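Local atomic coordinates of factor essential for expression of methicillin resistance (Staphylococcus aureus, PDB entry 1LRZ), a protein that catalyses the addition of glycines 2 and 3 of the pentaglycine bridge of staphylococcal peptidoglycan, with glycyl-tRNA as the glycine donor. Residues N182-F195 with H338-I350. Sequence-based numbering, arbitrary orientation.
Sequences NTKKVKKNGVKVRF and HFAGSYAVQWEMI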
# COMPACT_ATOMS: atom_id res chain seq x y z
N ASN A 182 -12.69 -2.02 -15.90
CA ASN A 182 -13.15 -1.25 -14.75
C ASN A 182 -12.37 0.06 -14.57
O ASN A 182 -12.94 1.08 -14.17
CB ASN A 182 -13.06 -2.11 -13.48
CG ASN A 182 -14.21 -3.12 -13.40
OD1 ASN A 182 -14.03 -4.28 -13.02
ND2 ASN A 182 -15.39 -2.68 -13.75
N THR A 183 -11.08 0.03 -14.89
CA THR A 183 -10.26 1.24 -14.77
C THR A 183 -10.73 2.26 -15.82
O THR A 183 -10.90 3.44 -15.51
CB THR A 183 -8.75 0.90 -14.94
OG1 THR A 183 -8.33 0.09 -13.84
CG2 THR A 183 -7.91 2.18 -14.97
N LYS A 184 -10.95 1.80 -17.05
CA LYS A 184 -11.43 2.70 -18.10
C LYS A 184 -12.79 3.24 -17.66
O LYS A 184 -13.10 4.41 -17.85
CB LYS A 184 -11.60 1.97 -19.44
CG LYS A 184 -10.29 1.62 -20.16
CD LYS A 184 -10.55 0.93 -21.50
CE LYS A 184 -11.38 1.82 -22.43
NZ LYS A 184 -11.53 1.27 -23.83
N LYS A 185 -13.61 2.38 -17.05
CA LYS A 185 -14.93 2.81 -16.60
C LYS A 185 -14.91 4.01 -15.65
O LYS A 185 -15.60 5.00 -15.90
CB LYS A 185 -15.69 1.66 -15.91
CG LYS A 185 -17.09 2.09 -15.50
CD LYS A 185 -17.67 1.24 -14.37
CE LYS A 185 -17.95 -0.18 -14.78
NZ LYS A 185 -18.62 -0.93 -13.69
N VAL A 186 -14.15 3.93 -14.57
CA VAL A 186 -14.12 5.04 -13.63
C VAL A 186 -13.54 6.32 -14.19
O VAL A 186 -13.85 7.40 -13.72
CB VAL A 186 -13.35 4.71 -12.33
CG1 VAL A 186 -14.20 3.84 -11.47
CG2 VAL A 186 -12.01 4.08 -12.65
N LYS A 187 -12.69 6.19 -15.20
CA LYS A 187 -12.10 7.36 -15.82
C LYS A 187 -13.21 8.24 -16.39
O LYS A 187 -13.02 9.44 -16.56
CB LYS A 187 -11.17 6.96 -16.97
CG LYS A 187 -9.77 6.49 -16.59
CD LYS A 187 -9.00 6.28 -17.89
CE LYS A 187 -7.53 6.03 -17.69
NZ LYS A 187 -6.87 5.87 -19.03
N LYS A 188 -14.37 7.65 -16.65
CA LYS A 188 -15.47 8.41 -17.24
C LYS A 188 -16.88 7.99 -16.78
O LYS A 188 -17.78 7.82 -17.61
CB LYS A 188 -15.36 8.29 -18.77
CG LYS A 188 -16.30 9.19 -19.55
CD LYS A 188 -16.10 8.99 -21.05
CE LYS A 188 -17.06 9.84 -21.87
NZ LYS A 188 -16.86 9.60 -23.33
N ASN A 189 -17.09 7.85 -15.48
CA ASN A 189 -18.42 7.46 -15.00
C ASN A 189 -18.96 8.35 -13.87
O ASN A 189 -19.91 7.96 -13.18
CB ASN A 189 -18.42 5.99 -14.54
CG ASN A 189 -17.78 5.81 -13.17
OD1 ASN A 189 -16.92 6.60 -12.75
ND2 ASN A 189 -18.18 4.75 -12.47
N GLY A 190 -18.35 9.52 -13.68
CA GLY A 190 -18.81 10.43 -12.65
C GLY A 190 -18.18 10.29 -11.26
O GLY A 190 -18.50 11.07 -10.36
N VAL A 191 -17.30 9.31 -11.08
CA VAL A 191 -16.64 9.13 -9.79
C VAL A 191 -15.45 10.07 -9.68
O VAL A 191 -14.71 10.25 -10.64
CB VAL A 191 -16.14 7.67 -9.62
CG1 VAL A 191 -15.27 7.56 -8.36
CG2 VAL A 191 -17.35 6.72 -9.53
N LYS A 192 -15.27 10.65 -8.49
CA LYS A 192 -14.14 11.56 -8.24
C LYS A 192 -13.33 11.09 -7.03
O LYS A 192 -13.80 10.27 -6.24
CB LYS A 192 -14.65 12.99 -8.02
CG LYS A 192 -15.32 13.56 -9.26
CD LYS A 192 -15.93 14.95 -9.07
CE LYS A 192 -16.57 15.40 -10.39
NZ LYS A 192 -17.24 16.73 -10.33
N VAL A 193 -12.11 11.60 -6.90
CA VAL A 193 -11.27 11.22 -5.78
C VAL A 193 -10.72 12.47 -5.09
O VAL A 193 -10.20 13.38 -5.75
CB VAL A 193 -10.08 10.33 -6.24
CG1 VAL A 193 -9.10 10.09 -5.09
CG2 VAL A 193 -10.61 9.01 -6.77
N ARG A 194 -10.86 12.52 -3.77
CA ARG A 194 -10.33 13.64 -3.00
C ARG A 194 -9.56 13.03 -1.84
O ARG A 194 -9.71 11.84 -1.53
CB ARG A 194 -11.45 14.55 -2.47
CG ARG A 194 -12.40 13.96 -1.43
CD ARG A 194 -13.60 14.90 -1.28
NE ARG A 194 -14.61 14.46 -0.32
CZ ARG A 194 -14.49 14.61 0.99
NH1 ARG A 194 -15.46 14.17 1.80
NH2 ARG A 194 -13.42 15.19 1.50
N PHE A 195 -8.73 13.84 -1.20
CA PHE A 195 -7.94 13.35 -0.08
C PHE A 195 -8.49 13.89 1.23
O PHE A 195 -8.63 15.10 1.41
CB PHE A 195 -6.48 13.75 -0.28
CG PHE A 195 -5.90 13.23 -1.56
CD1 PHE A 195 -5.83 14.04 -2.69
CD2 PHE A 195 -5.42 11.92 -1.63
CE1 PHE A 195 -5.31 13.55 -3.89
CE2 PHE A 195 -4.89 11.42 -2.82
CZ PHE A 195 -4.83 12.24 -3.95
N HIS A 338 -20.62 -1.39 -8.17
CA HIS A 338 -20.78 -1.20 -9.60
C HIS A 338 -20.26 0.15 -10.08
O HIS A 338 -20.09 0.36 -11.28
CB HIS A 338 -22.25 -1.41 -10.02
CG HIS A 338 -23.22 -0.46 -9.39
ND1 HIS A 338 -23.56 0.75 -9.97
CD2 HIS A 338 -23.91 -0.53 -8.23
CE1 HIS A 338 -24.42 1.38 -9.18
NE2 HIS A 338 -24.65 0.62 -8.12
N PHE A 339 -19.99 1.07 -9.15
CA PHE A 339 -19.44 2.37 -9.54
C PHE A 339 -17.92 2.29 -9.68
O PHE A 339 -17.27 3.24 -10.14
CB PHE A 339 -19.80 3.46 -8.52
CG PHE A 339 -21.18 4.04 -8.72
CD1 PHE A 339 -22.17 3.86 -7.76
CD2 PHE A 339 -21.47 4.78 -9.86
CE1 PHE A 339 -23.45 4.42 -7.94
CE2 PHE A 339 -22.74 5.34 -10.05
CZ PHE A 339 -23.73 5.16 -9.09
N ALA A 340 -17.35 1.16 -9.26
CA ALA A 340 -15.90 0.92 -9.38
C ALA A 340 -15.02 1.90 -8.60
O ALA A 340 -13.91 2.25 -9.05
CB ALA A 340 -15.50 0.93 -10.86
N GLY A 341 -15.49 2.32 -7.44
CA GLY A 341 -14.71 3.24 -6.63
C GLY A 341 -13.34 2.67 -6.29
O GLY A 341 -12.35 3.40 -6.21
N SER A 342 -13.29 1.35 -6.12
CA SER A 342 -12.05 0.67 -5.78
C SER A 342 -10.97 0.92 -6.83
O SER A 342 -9.79 1.15 -6.52
CB SER A 342 -12.31 -0.83 -5.67
OG SER A 342 -11.16 -1.49 -5.19
N TYR A 343 -11.38 0.83 -8.10
CA TYR A 343 -10.48 1.03 -9.22
C TYR A 343 -10.04 2.48 -9.32
O TYR A 343 -8.92 2.77 -9.74
CB TYR A 343 -11.19 0.58 -10.50
CG TYR A 343 -11.45 -0.91 -10.52
CD1 TYR A 343 -10.45 -1.80 -10.90
CD2 TYR A 343 -12.69 -1.43 -10.12
CE1 TYR A 343 -10.66 -3.17 -10.88
CE2 TYR A 343 -12.91 -2.82 -10.10
CZ TYR A 343 -11.89 -3.68 -10.49
OH TYR A 343 -12.07 -5.04 -10.52
N ALA A 344 -10.92 3.40 -8.93
CA ALA A 344 -10.62 4.84 -8.96
C ALA A 344 -9.54 5.14 -7.93
O ALA A 344 -8.58 5.86 -8.22
CB ALA A 344 -11.89 5.66 -8.65
N VAL A 345 -9.70 4.60 -6.73
CA VAL A 345 -8.71 4.81 -5.67
C VAL A 345 -7.33 4.28 -6.10
O VAL A 345 -6.33 4.98 -5.98
CB VAL A 345 -9.13 4.10 -4.36
CG1 VAL A 345 -7.98 4.14 -3.34
CG2 VAL A 345 -10.36 4.80 -3.76
N GLN A 346 -7.28 3.04 -6.59
CA GLN A 346 -6.01 2.47 -7.02
C GLN A 346 -5.40 3.27 -8.17
O GLN A 346 -4.19 3.55 -8.18
CB GLN A 346 -6.18 1.01 -7.46
CG GLN A 346 -6.58 0.01 -6.34
CD GLN A 346 -5.62 0.05 -5.16
OE1 GLN A 346 -4.39 0.06 -5.33
NE2 GLN A 346 -6.17 0.05 -3.95
N TRP A 347 -6.22 3.66 -9.14
CA TRP A 347 -5.69 4.40 -10.28
C TRP A 347 -5.09 5.74 -9.88
O TRP A 347 -4.07 6.17 -10.43
CB TRP A 347 -6.77 4.61 -11.34
CG TRP A 347 -6.22 5.12 -12.65
CD1 TRP A 347 -6.63 6.24 -13.32
CD2 TRP A 347 -5.20 4.51 -13.46
NE1 TRP A 347 -5.92 6.37 -14.49
CE2 TRP A 347 -5.03 5.33 -14.60
CE3 TRP A 347 -4.40 3.37 -13.31
CZ2 TRP A 347 -4.11 5.02 -15.61
CZ3 TRP A 347 -3.48 3.07 -14.32
CH2 TRP A 347 -3.34 3.90 -15.45
N GLU A 348 -5.72 6.40 -8.91
CA GLU A 348 -5.21 7.69 -8.45
C GLU A 348 -3.80 7.55 -7.86
O GLU A 348 -2.91 8.34 -8.17
CB GLU A 348 -6.14 8.29 -7.38
CG GLU A 348 -5.63 9.57 -6.68
CD GLU A 348 -5.76 10.82 -7.54
OE1 GLU A 348 -6.83 11.01 -8.16
OE2 GLU A 348 -4.81 11.64 -7.58
N MET A 349 -3.60 6.54 -7.03
CA MET A 349 -2.31 6.37 -6.39
C MET A 349 -1.22 5.76 -7.28
O MET A 349 -0.04 6.05 -7.11
CB MET A 349 -2.49 5.60 -5.08
CG MET A 349 -3.40 6.37 -4.08
SD MET A 349 -2.94 8.13 -3.78
CE MET A 349 -1.34 7.92 -3.28
N ILE A 350 -1.62 4.92 -8.24
CA ILE A 350 -0.64 4.37 -9.17
C ILE A 350 -0.13 5.57 -9.98
O ILE A 350 1.07 5.68 -10.26
CB ILE A 350 -1.30 3.36 -10.14
CG1 ILE A 350 -1.55 2.04 -9.41
CG2 ILE A 350 -0.43 3.17 -11.37
CD1 ILE A 350 -2.32 1.02 -10.23
O HOH W 1 -7.55 0.88 -11.20
O HOH W 2 -20.62 3.05 -13.39
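Asn-182 and Tyr-343 show how a small polar side chain can be laid on an aromatic ring. CB of Asn-182 sits squarely above the ring of Tyr-343, 3.3 Å from its centroid, a CH-pi contact. With CG anti to the carbonyl carbon (chi1 -77°), the chain runs on over the same face: CG passes CE2, and OD1 ends 3.4 Å from CZ and 3.3 Å from OH of Tyr-343, the amide tilted 34° from the ring. The next residue, Thr-183, rests its CG2 over one face of the Trp-347 indole, one turn beyond Tyr-343, while its OG1, which also bonds Arg-179 O, accepts a hydrogen bond from a water that donates a second one to Tyr-343 O. Segments 182-187 and 341-350 of the two helices cross almost perpendicularly (-88°), and strand 192-195, outermost in a mixed sheet, packs on the second helix, consistent with the acetyltransferase-like fold of the FemABX family. Val-193 CG2 of this strand touches Ala-344 CB, as does Val-191 CG1. Between helix and strand, Asn-189 OD1 accepts from Val-191 N in an Asx turn, which probably helps to fix the amide so that ND2 can donate to Phe-339 O (2.9 Å). Lys-185 NZ reaches the carbonyl of the preceding residue, His-338 O, at 3.1 Å. Farther along the strand, the Phe-195 ring meets Met-349 SD at its edge, a Met-aromatic contact with CE2 3.9 Å from the sulfur.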